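Malate dehydrogenase (Entamoeba histolytica, PDB 3I0P) probably catalyses the NAD-dependent interconversion of malate and oxaloacetate. Local coordinates at residues M18-L23 and Y359-P364; D173-Y178 and K329-E334; H320-I323 and G327-E330. One frame throughout, in Å; residues are numbered along the deposited sequence.

Interaction 1. Residues M18-L23 and Y359-P364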
loop_
_atom_site.group_PDB
_atom_site.type_symbol
_atom_site.label_atom_id
_atom_site.label_comp_id
_atom_site.label_asym_id
_atom_site.label_seq_id
_atom_site.Cartn_x
_atom_site.Cartn_y
_atom_site.Cartn_z
ATOM N N MET A 18 27.245 10.760 17.091
ATOM C CA MET A 18 26.761 11.009 15.745
ATOM C C MET A 18 26.607 12.515 15.533
ATOM O O MET A 18 27.004 13.058 14.505
ATOM C CB MET A 18 25.440 10.276 15.561
ATOM C CG MET A 18 25.353 9.481 14.292
ATOM S SD MET A 18 24.548 7.867 14.389
ATOM C CE MET A 18 23.107 8.187 15.420
ATOM N N TYR A 19 26.071 13.185 16.545
ATOM C CA TYR A 19 25.827 14.613 16.510
ATOM C C TYR A 19 27.128 15.430 16.521
ATOM O O TYR A 19 27.227 16.453 15.835
ATOM C CB TYR A 19 24.915 14.965 17.680
ATOM C CG TYR A 19 24.771 16.424 18.034
ATOM C CD1 TYR A 19 24.005 17.288 17.251
ATOM C CD2 TYR A 19 25.354 16.926 19.195
ATOM C CE1 TYR A 19 23.856 18.640 17.601
ATOM C CE2 TYR A 19 25.212 18.269 19.556
ATOM C CZ TYR A 19 24.462 19.115 18.756
ATOM O OH TYR A 19 24.324 20.427 19.121
ATOM N N GLN A 20 28.126 14.979 17.284
ATOM C CA GLN A 20 29.413 15.674 17.312
ATOM C C GLN A 20 30.165 15.515 15.990
ATOM O O GLN A 20 30.714 16.484 15.468
ATOM C CB GLN A 20 30.287 15.240 18.493
ATOM C CG GLN A 20 29.705 15.510 19.892
ATOM C CD GLN A 20 29.414 16.982 20.190
ATOM O OE1 GLN A 20 30.139 17.887 19.763
ATOM N NE2 GLN A 20 28.347 17.217 20.955
ATOM N N VAL A 21 30.170 14.306 15.437
ATOM C CA VAL A 21 30.857 14.072 14.168
ATOM C C VAL A 21 30.210 14.857 13.009
ATOM O O VAL A 21 30.908 15.328 12.092
ATOM C CB VAL A 21 30.976 12.565 13.838
ATOM C CG1 VAL A 21 31.702 12.356 12.513
ATOM C CG2 VAL A 21 31.708 11.839 14.950
ATOM N N LEU A 22 28.889 15.013 13.068
ATOM C CA LEU A 22 28.163 15.761 12.043
ATOM C C LEU A 22 28.454 17.256 12.123
ATOM O O LEU A 22 28.503 17.937 11.101
ATOM C CB LEU A 22 26.660 15.492 12.131
ATOM C CG LEU A 22 26.141 14.168 11.568
ATOM C CD1 LEU A 22 24.776 13.815 12.161
ATOM C CD2 LEU A 22 26.085 14.221 10.045
ATOM N N LEU A 23 28.645 17.764 13.339
ATOM C CA LEU A 23 29.104 19.137 13.532
ATOM C C LEU A 23 30.514 19.308 12.982
ATOM O O LEU A 23 30.777 20.248 12.231
ATOM C CB LEU A 23 29.079 19.523 15.004
ATOM C CG LEU A 23 27.707 19.721 15.635
ATOM C CD1 LEU A 23 27.844 19.998 17.127
ATOM C CD2 LEU A 23 26.949 20.840 14.931
ATOM N N TYR A 359 38.220 13.437 13.866
ATOM C CA TYR A 359 37.511 14.689 14.187
ATOM C C TYR A 359 37.617 15.141 15.638
ATOM O O TYR A 359 36.965 16.117 16.051
ATOM C CB TYR A 359 36.049 14.614 13.717
ATOM C CG TYR A 359 35.976 14.257 12.261
ATOM C CD1 TYR A 359 36.383 15.170 11.276
ATOM C CD2 TYR A 359 35.561 12.987 11.862
ATOM C CE1 TYR A 359 36.356 14.828 9.922
ATOM C CE2 TYR A 359 35.527 12.633 10.517
ATOM C CZ TYR A 359 35.926 13.556 9.552
ATOM O OH TYR A 359 35.890 13.194 8.226
ATOM N N ASN A 360 38.463 14.439 16.394
ATOM C CA ASN A 360 38.658 14.706 17.815
ATOM C C ASN A 360 37.318 14.744 18.554
ATOM O O ASN A 360 36.968 15.730 19.213
ATOM C CB ASN A 360 39.474 15.994 18.029
ATOM C CG ASN A 360 39.995 16.127 19.454
ATOM O OD1 ASN A 360 40.650 15.220 19.977
ATOM N ND2 ASN A 360 39.701 17.261 20.093
ATOM N N VAL A 361 36.559 13.666 18.394
ATOM C CA VAL A 361 35.301 13.483 19.095
ATOM C C VAL A 361 35.506 12.329 20.071
ATOM O O VAL A 361 35.671 11.184 19.653
ATOM C CB VAL A 361 34.146 13.167 18.123
ATOM C CG1 VAL A 361 32.851 12.914 18.884
ATOM C CG2 VAL A 361 33.965 14.294 17.126
ATOM N N PRO A 362 35.504 12.632 21.378
ATOM C CA PRO A 362 35.855 11.649 22.407
ATOM C C PRO A 362 34.914 10.448 22.443
ATOM O O PRO A 362 33.710 10.583 22.221
ATOM C CB PRO A 362 35.755 12.447 23.718
ATOM C CG PRO A 362 35.758 13.898 23.303
ATOM C CD PRO A 362 35.084 13.917 21.968
ATOM N N LEU A 363 35.491 9.284 22.715
ATOM C CA LEU A 363 34.746 8.045 22.847
ATOM C C LEU A 363 35.182 7.362 24.144
ATOM O O LEU A 363 36.326 7.525 24.569
ATOM C CB LEU A 363 35.035 7.151 21.647
ATOM C CG LEU A 363 33.888 6.414 20.960
ATOM C CD1 LEU A 363 32.622 7.260 20.886
ATOM C CD2 LEU A 363 34.340 6.030 19.570
ATOM N N PRO A 364 34.275 6.613 24.797
ATOM C CA PRO A 364 34.699 5.967 26.048
ATOM C C PRO A 364 35.455 4.638 25.851
ATOM O O PRO A 364 35.569 3.847 26.790
ATOM C CB PRO A 364 33.374 5.755 26.791
ATOM C CG PRO A 364 32.367 5.566 25.687
ATOM C CD PRO A 364 32.815 6.514 24.592
#
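The Tyr359 ring meets Val21 at a slant, its CD2 lying 4.0 Å from Val21 CG1, while on the helix itself Leu23 CD1 rests over one face of the Tyr19 ring, offset toward its rim. The contact joins the two ends of the malate/L-lactate dehydrogenase chain: residues 18-23 belong to the N-terminal helix 11-24, and residues 359-364 form the tail that follows helix 346-359 close to the C terminus. Asn360 leaves the helical conformation with a positive phi of 52°, and the chain beyond it runs on without regular structure, its Val361 directed at the helix.

Val361 is the central apolar group of the tail here, and both of its methyls are engaged. With CG1 anti to its backbone N (chi1 177°), that branch is brought against Gln20 CB, whereas CG2 lies between Gln20 CB and Val21 CG2, 4.0 Å from the latter. Val21 uses both branches as well, CG1 for the tyrosine and CG2 for the valine, and its side chain crosses each of them at about a right angle. Phe55 of helix 55-64 also packs on Val21. Gln20 contributes only its aliphatic root: the chain bends at chi2 and carries the amide away from the tail, where NE2 makes a weak hydrogen bond to Glu16. What touches is Gln20 CB, 3.5 Å from Val361 CG1.

Interaction 2. Residues D173-Y178 and K329-E334. With NAD (nicotinamide-adenine-dinucleotide), chain B.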
loop_
_atom_site.group_PDB
_atom_site.type_symbol
_atom_site.label_atom_id
_atom_site.label_comp_id
_atom_site.label_asym_id
_atom_site.label_seq_id
_atom_site.Cartn_x
_atom_site.Cartn_y
_atom_site.Cartn_z
ATOM N N ASP A 173 -3.950 3.142 21.062
ATOM C CA ASP A 173 -4.158 3.356 22.499
ATOM C C ASP A 173 -3.207 2.492 23.299
ATOM O O ASP A 173 -3.292 2.423 24.523
ATOM C CB ASP A 173 -5.624 3.153 22.928
ATOM C CG ASP A 173 -6.039 1.685 23.011
ATOM O OD1 ASP A 173 -5.337 0.796 22.472
ATOM O OD2 ASP A 173 -7.100 1.409 23.615
ATOM N N GLU A 174 -2.306 1.829 22.586
ATOM C CA GLU A 174 -1.268 1.026 23.193
ATOM C C GLU A 174 -0.022 1.883 23.453
ATOM O O GLU A 174 -0.043 3.096 23.223
ATOM C CB GLU A 174 -0.954 -0.156 22.287
ATOM C CG GLU A 174 -2.188 -0.922 21.874
ATOM C CD GLU A 174 -1.863 -2.164 21.087
ATOM O OE1 GLU A 174 -1.312 -2.037 19.969
ATOM O OE2 GLU A 174 -2.170 -3.276 21.584
ATOM N N ALA A 175 1.050 1.255 23.935
ATOM C CA ALA A 175 2.273 1.968 24.332
ATOM C C ALA A 175 3.105 2.417 23.131
ATOM O O ALA A 175 4.037 3.205 23.270
ATOM C CB ALA A 175 3.109 1.103 25.268
ATOM N N PHE A 176 2.763 1.888 21.960
ATOM C CA PHE A 176 3.410 2.211 20.691
ATOM C C PHE A 176 2.318 2.355 19.640
ATOM O O PHE A 176 1.294 1.679 19.733
ATOM C CB PHE A 176 4.357 1.075 20.279
ATOM C CG PHE A 176 3.707 -0.286 20.280
ATOM C CD1 PHE A 176 3.217 -0.837 19.102
ATOM C CD2 PHE A 176 3.559 -1.005 21.471
ATOM C CE1 PHE A 176 2.605 -2.091 19.105
ATOM C CE2 PHE A 176 2.953 -2.244 21.480
ATOM C CZ PHE A 176 2.475 -2.793 20.299
ATOM N N PRO A 177 2.524 3.232 18.637
ATOM C CA PRO A 177 1.544 3.331 17.545
ATOM C C PRO A 177 1.646 2.154 16.587
ATOM O O PRO A 177 2.649 1.424 16.605
ATOM C CB PRO A 177 1.963 4.609 16.816
ATOM C CG PRO A 177 3.409 4.735 17.100
ATOM C CD PRO A 177 3.587 4.244 18.507
ATOM N N TYR A 178 0.616 1.961 15.769
ATOM C CA TYR A 178 0.737 1.090 14.624
ATOM C C TYR A 178 1.753 1.748 13.708
ATOM O O TYR A 178 1.669 2.952 13.434
ATOM C CB TYR A 178 -0.614 0.963 13.919
ATOM C CG TYR A 178 -0.575 0.364 12.517
ATOM C CD1 TYR A 178 -0.992 -0.944 12.289
ATOM C CD2 TYR A 178 -0.158 1.118 11.423
ATOM C CE1 TYR A 178 -0.970 -1.486 11.006
ATOM C CE2 TYR A 178 -0.133 0.585 10.148
ATOM C CZ TYR A 178 -0.540 -0.712 9.942
ATOM O OH TYR A 178 -0.514 -1.240 8.672
ATOM N N LYS A 329 7.325 -5.386 17.308
ATOM C CA LYS A 329 8.722 -5.808 17.313
ATOM C C LYS A 329 9.694 -4.634 17.504
ATOM O O LYS A 329 10.721 -4.776 18.181
ATOM C CB LYS A 329 9.053 -6.591 16.030
ATOM C CG LYS A 329 8.937 -8.094 16.191
ATOM C CD LYS A 329 8.409 -8.784 14.951
ATOM C CE LYS A 329 9.505 -9.365 14.081
ATOM N NZ LYS A 329 9.002 -10.601 13.422
ATOM N N GLU A 330 9.365 -3.476 16.929
ATOM C CA GLU A 330 10.237 -2.321 17.038
ATOM C C GLU A 330 10.182 -1.711 18.421
ATOM O O GLU A 330 11.197 -1.238 18.926
ATOM C CB GLU A 330 9.921 -1.278 15.977
ATOM C CG GLU A 330 10.425 -1.644 14.573
ATOM C CD GLU A 330 9.529 -2.633 13.844
ATOM O OE1 GLU A 330 8.331 -2.730 14.174
ATOM O OE2 GLU A 330 10.030 -3.322 12.932
ATOM N N TYR A 331 9.000 -1.718 19.031
ATOM C CA TYR A 331 8.824 -1.174 20.378
ATOM C C TYR A 331 9.613 -1.995 21.398
ATOM O O TYR A 331 10.344 -1.439 22.221
ATOM C CB TYR A 331 7.329 -1.088 20.745
ATOM C CG TYR A 331 7.046 -0.882 22.220
ATOM C CD1 TYR A 331 7.170 0.380 22.813
ATOM C CD2 TYR A 331 6.649 -1.958 23.025
ATOM C CE1 TYR A 331 6.908 0.561 24.174
ATOM C CE2 TYR A 331 6.389 -1.790 24.379
ATOM C CZ TYR A 331 6.521 -0.538 24.947
ATOM O OH TYR A 331 6.260 -0.391 26.285
ATOM N N GLU A 332 9.477 -3.314 21.328
ATOM C CA GLU A 332 10.172 -4.194 22.253
ATOM C C GLU A 332 11.694 -4.121 22.115
ATOM O O GLU A 332 12.411 -4.181 23.117
ATOM C CB GLU A 332 9.665 -5.632 22.133
ATOM C CG GLU A 332 8.309 -5.838 22.812
ATOM C CD GLU A 332 7.791 -7.260 22.705
ATOM O OE1 GLU A 332 8.484 -8.117 22.114
ATOM O OE2 GLU A 332 6.681 -7.517 23.213
ATOM N N THR A 333 12.185 -3.967 20.890
ATOM C CA THR A 333 13.612 -3.743 20.678
ATOM C C THR A 333 14.018 -2.403 21.285
ATOM O O THR A 333 15.042 -2.300 21.965
ATOM C CB THR A 333 13.979 -3.782 19.186
ATOM O OG1 THR A 333 13.646 -5.067 18.648
ATOM C CG2 THR A 333 15.468 -3.525 18.988
ATOM N N GLU A 334 13.191 -1.386 21.053
ATOM C CA GLU A 334 13.456 -0.043 21.544
ATOM C C GLU A 334 13.528 -0.018 23.062
ATOM O O GLU A 334 14.366 0.675 23.619
ATOM C CB GLU A 334 12.409 0.930 21.010
ATOM C CG GLU A 334 12.504 2.338 21.553
ATOM C CD GLU A 334 11.705 3.345 20.739
ATOM O OE1 GLU A 334 12.025 4.549 20.851
ATOM O OE2 GLU A 334 10.767 2.950 19.989
HETATM P PA NAD B . 10.770 -5.850 7.289
HETATM O O1A NAD B . 11.782 -5.903 8.408
HETATM O O2A NAD B . 10.629 -7.042 6.398
HETATM O O5B NAD B . 9.355 -5.524 7.980
HETATM C C5B NAD B . 9.242 -4.428 8.905
HETATM C C4B NAD B . 7.783 -4.049 9.191
HETATM O O4B NAD B . 6.937 -5.203 9.282
HETATM C C3B NAD B . 7.619 -3.337 10.517
HETATM O O3B NAD B . 6.511 -2.427 10.410
HETATM C C2B NAD B . 7.289 -4.450 11.487
HETATM O O2B NAD B . 6.545 -3.970 12.607
HETATM C C1B NAD B . 6.442 -5.361 10.621
HETATM N N9A NAD B . 6.472 -6.802 11.006
HETATM C C8A NAD B . 7.535 -7.620 11.005
HETATM N N7A NAD B . 7.127 -8.849 11.388
HETATM C C5A NAD B . 5.795 -8.798 11.619
HETATM C C6A NAD B . 4.831 -9.726 12.027
HETATM N N6A NAD B . 5.165 -11.012 12.293
HETATM N N1A NAD B . 3.542 -9.336 12.173
HETATM C C2A NAD B . 3.178 -8.070 11.925
HETATM N N3A NAD B . 4.080 -7.162 11.528
HETATM C C4A NAD B . 5.390 -7.501 11.371
HETATM O O3 NAD B . 10.974 -4.513 6.385
HETATM P PN NAD B . 12.188 -4.153 5.361
HETATM O O1N NAD B . 11.596 -4.089 3.974
HETATM O O2N NAD B . 13.391 -5.019 5.641
HETATM O O5D NAD B . 12.594 -2.659 5.776
HETATM C C5D NAD B . 13.443 -2.411 6.901
HETATM C C4D NAD B . 13.802 -0.929 6.980
HETATM O O4D NAD B . 14.556 -0.534 5.831
HETATM C C3D NAD B . 12.567 -0.038 7.010
HETATM O O3D NAD B . 12.656 0.798 8.173
HETATM C C2D NAD B . 12.604 0.754 5.703
HETATM O O2D NAD B . 12.143 2.114 5.784
HETATM C C1D NAD B . 14.081 0.738 5.377
HETATM N N1N NAD B . 14.331 0.963 3.955
HETATM C C2N NAD B . 14.749 2.189 3.567
HETATM C C3N NAD B . 15.002 2.450 2.218
HETATM C C7N NAD B . 15.464 3.808 1.766
HETATM O O7N NAD B . 15.679 3.993 0.575
HETATM N N7N NAD B . 15.630 4.774 2.666
HETATM C C4N NAD B . 14.820 1.430 1.281
HETATM C C5N NAD B . 14.379 0.174 1.709
HETATM C C6N NAD B . 14.142 -0.036 3.067
#
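The adenosine ribose hydroxyl O2B of NAD is gripped by two groups of one helix start: it donates a 2.7 Å hydrogen bond to Glu330 OE1 and has a second partner in Gly327, the N-cap residue of the helix. The Glu330 chain, bent at chi2, brings its carboxylate to the ribose, and OE2 lies 3.3 Å from NAD C2B. One residue earlier, Lys329 reaches the adenine, making a weak hydrogen bond from NZ to NAD N7A at 3.3 Å. The same ammonium forms a salt bridge with Glu240 of the second subunit, and Lys329 is in cation-pi contact with Tyr324.

On a different side of helix 328-340, Tyr331 packs against the loop between strands 166-170 and 178-182, the latter an edge strand of the large mixed sheet within this chain. The Phe176 and Tyr331 rings are roughly parallel, with planes at 26°, but strongly offset and with little overlap, their centroids being 5.0 Å from each other. Phe176 CD2 sits over one face of the tyrosine ring, 3.6 Å from Tyr331 CG. Tyr331 holds CG anti to the backbone N (chi1 165°), which extends its ring along the loop as far as Ala175, whose CB is 3.8 Å from Tyr331 CZ.

Within residues 329-334, Tyr331 thus faces the loop, while Lys329 and Glu330 face the cofactor. A carboxylate bonded to O2B is consistent with a preference for NAD, since the phosphate that NADP carries at this hydroxyl would probably be repelled by it.

Interaction 3. Residues H320-I323 and G327-E330. With NAD (nicotinamide-adenine-dinucleotide), chain B.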
loop_
_atom_site.group_PDB
_atom_site.type_symbol
_atom_site.label_atom_id
_atom_site.label_comp_id
_atom_site.label_asym_id
_atom_site.label_seq_id
_atom_site.Cartn_x
_atom_site.Cartn_y
_atom_site.Cartn_z
ATOM N N HIS A 320 4.245 -21.441 16.683
ATOM C CA HIS A 320 4.372 -19.999 16.931
ATOM C C HIS A 320 3.629 -19.505 18.168
ATOM O O HIS A 320 2.424 -19.705 18.333
ATOM C CB HIS A 320 3.999 -19.193 15.686
ATOM C CG HIS A 320 4.866 -19.497 14.504
ATOM N ND1 HIS A 320 6.039 -18.819 14.247
ATOM C CD2 HIS A 320 4.747 -20.429 13.529
ATOM C CE1 HIS A 320 6.600 -19.313 13.157
ATOM N NE2 HIS A 320 5.834 -20.290 12.700
ATOM N N ASP A 321 4.387 -18.841 19.027
ATOM C CA ASP A 321 3.936 -18.410 20.335
ATOM C C ASP A 321 2.973 -17.224 20.263
ATOM O O ASP A 321 2.013 -17.146 21.039
ATOM C CB ASP A 321 5.165 -18.040 21.183
ATOM C CG ASP A 321 4.890 -18.092 22.673
ATOM O OD1 ASP A 321 4.430 -19.157 23.156
ATOM O OD2 ASP A 321 5.147 -17.072 23.358
ATOM N N ARG A 322 3.237 -16.297 19.342
ATOM C CA ARG A 322 2.480 -15.041 19.291
ATOM C C ARG A 322 2.302 -14.458 17.896
ATOM O O ARG A 322 3.043 -14.785 16.966
ATOM C CB ARG A 322 3.099 -13.986 20.216
ATOM C CG ARG A 322 4.516 -13.593 19.858
ATOM C CD ARG A 322 5.187 -12.805 20.980
ATOM N NE ARG A 322 4.696 -11.431 21.125
ATOM C CZ ARG A 322 5.449 -10.411 21.531
ATOM N NH1 ARG A 322 6.730 -10.598 21.811
ATOM N NH2 ARG A 322 4.930 -9.198 21.643
ATOM N N ILE A 323 1.288 -13.600 17.788
ATOM C CA ILE A 323 1.008 -12.809 16.607
ATOM C C ILE A 323 1.410 -11.367 16.936
ATOM O O ILE A 323 1.153 -10.882 18.035
ATOM C CB ILE A 323 -0.496 -12.923 16.216
ATOM C CG1 ILE A 323 -0.809 -14.358 15.765
ATOM C CG2 ILE A 323 -0.887 -11.896 15.140
ATOM C CD1 ILE A 323 -2.293 -14.711 15.690
ATOM N N GLY A 327 4.844 -2.524 14.107
ATOM C CA GLY A 327 5.551 -1.686 15.068
ATOM C C GLY A 327 5.761 -2.271 16.455
ATOM O O GLY A 327 6.368 -1.624 17.307
ATOM N N GLU A 328 5.264 -3.489 16.679
ATOM C CA GLU A 328 5.352 -4.157 17.991
ATOM C C GLU A 328 6.779 -4.622 18.258
ATOM O O GLU A 328 7.357 -4.290 19.296
ATOM C CB GLU A 328 4.368 -5.339 18.071
ATOM C CG GLU A 328 4.211 -5.969 19.443
ATOM C CD GLU A 328 3.038 -6.954 19.512
ATOM O OE1 GLU A 328 2.472 -7.270 18.434
ATOM O OE2 GLU A 328 2.674 -7.403 20.641
ATOM N N LYS A 329 7.325 -5.386 17.308
ATOM C CA LYS A 329 8.722 -5.808 17.313
ATOM C C LYS A 329 9.694 -4.634 17.504
ATOM O O LYS A 329 10.721 -4.776 18.181
ATOM C CB LYS A 329 9.053 -6.591 16.030
ATOM C CG LYS A 329 8.937 -8.094 16.191
ATOM C CD LYS A 329 8.409 -8.784 14.951
ATOM C CE LYS A 329 9.505 -9.365 14.081
ATOM N NZ LYS A 329 9.002 -10.601 13.422
ATOM N N GLU A 330 9.365 -3.476 16.929
ATOM C CA GLU A 330 10.237 -2.321 17.038
ATOM C C GLU A 330 10.182 -1.711 18.421
ATOM O O GLU A 330 11.197 -1.238 18.926
ATOM C CB GLU A 330 9.921 -1.278 15.977
ATOM C CG GLU A 330 10.425 -1.644 14.573
ATOM C CD GLU A 330 9.529 -2.633 13.844
ATOM O OE1 GLU A 330 8.331 -2.730 14.174
ATOM O OE2 GLU A 330 10.030 -3.322 12.932
HETATM P PA NAD B . 10.770 -5.850 7.289
HETATM O O1A NAD B . 11.782 -5.903 8.408
HETATM O O2A NAD B . 10.629 -7.042 6.398
HETATM O O5B NAD B . 9.355 -5.524 7.980
HETATM C C5B NAD B . 9.242 -4.428 8.905
HETATM C C4B NAD B . 7.783 -4.049 9.191
HETATM O O4B NAD B . 6.937 -5.203 9.282
HETATM C C3B NAD B . 7.619 -3.337 10.517
HETATM O O3B NAD B . 6.511 -2.427 10.410
HETATM C C2B NAD B . 7.289 -4.450 11.487
HETATM O O2B NAD B . 6.545 -3.970 12.607
HETATM C C1B NAD B . 6.442 -5.361 10.621
HETATM N N9A NAD B . 6.472 -6.802 11.006
HETATM C C8A NAD B . 7.535 -7.620 11.005
HETATM N N7A NAD B . 7.127 -8.849 11.388
HETATM C C5A NAD B . 5.795 -8.798 11.619
HETATM C C6A NAD B . 4.831 -9.726 12.027
HETATM N N6A NAD B . 5.165 -11.012 12.293
HETATM N N1A NAD B . 3.542 -9.336 12.173
HETATM C C2A NAD B . 3.178 -8.070 11.925
HETATM N N3A NAD B . 4.080 -7.162 11.528
HETATM C C4A NAD B . 5.390 -7.501 11.371
HETATM O O3 NAD B . 10.974 -4.513 6.385
HETATM P PN NAD B . 12.188 -4.153 5.361
HETATM O O1N NAD B . 11.596 -4.089 3.974
HETATM O O2N NAD B . 13.391 -5.019 5.641
HETATM O O5D NAD B . 12.594 -2.659 5.776
HETATM C C5D NAD B . 13.443 -2.411 6.901
HETATM C C4D NAD B . 13.802 -0.929 6.980
HETATM O O4D NAD B . 14.556 -0.534 5.831
HETATM C C3D NAD B . 12.567 -0.038 7.010
HETATM O O3D NAD B . 12.656 0.798 8.173
HETATM C C2D NAD B . 12.604 0.754 5.703
HETATM O O2D NAD B . 12.143 2.114 5.784
HETATM C C1D NAD B . 14.081 0.738 5.377
HETATM N N1N NAD B . 14.331 0.963 3.955
HETATM C C2N NAD B . 14.749 2.189 3.567
HETATM C C3N NAD B . 15.002 2.450 2.218
HETATM C C7N NAD B . 15.464 3.808 1.766
HETATM O O7N NAD B . 15.679 3.993 0.575
HETATM N N7N NAD B . 15.630 4.774 2.666
HETATM C C4N NAD B . 14.820 1.430 1.281
HETATM C C5N NAD B . 14.379 0.174 1.709
HETATM C C6N NAD B . 14.142 -0.036 3.067
HETATM O O HOH W 1 2.313 -9.953 20.342
#
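Arg322 and Glu328 approach from opposite directions and meet in a salt bridge, NH2 to OE2 at 3.1 Å. The acceptor lies near the guanidinium plane, but the bond is bent, with an N-H...O angle of 138°, and the donor comes from well above the carboxylate plane. A water completes the junction: it accepts from Arg322 NE at the guanidinium edge, and donates both to Glu328 OE2, at 2.6 Å, and to Ile323 O, at 2.7 Å. Glu328 reaches the arginine with a chain extended beyond CG, itself anti to the backbone N (chi1 -171°).

Further out, each charged group has another partner. Glu328 OE1 forms a salt bridge with Arg312 and accepts a hydrogen bond from the Thr325 backbone N, while Arg322 NH2 also pairs with Glu332, one turn along helix 328-340. Gly327 has a positive phi that suits glycine, and its N donates to NAD O2B at 2.7 Å, nearly straight at 167°.

With two arginines, a backbone N-H and a water around it, the buried Glu328 carboxylate is probably kept ionised, tying the 320-323 loop to the helix start that holds the cofactor ribose.

In the fold
Interactions 2 and 3 are neighbours, their centres 10 Å apart, and share Lys329 and Glu330 at the start of helix 328-340, where the adenosine half of NAD is bound. They also touch directly: Glu332 OE2 lies 2.9 Å from Arg322 NH2 in a salt bridge, and Phe176 CE1 packs 3.6 Å from Glu328 CA. Arg312 links them again, pairing with Glu174 of one and Glu328 of the other. Both reach the second subunit, which supplies further hydrogen-bond partners of NAD, among them its His245 and Lys246. Interaction 1 stands apart, joining the chain ends, with its centre 30 Å from that of interaction 2 and 36 Å from that of interaction 3.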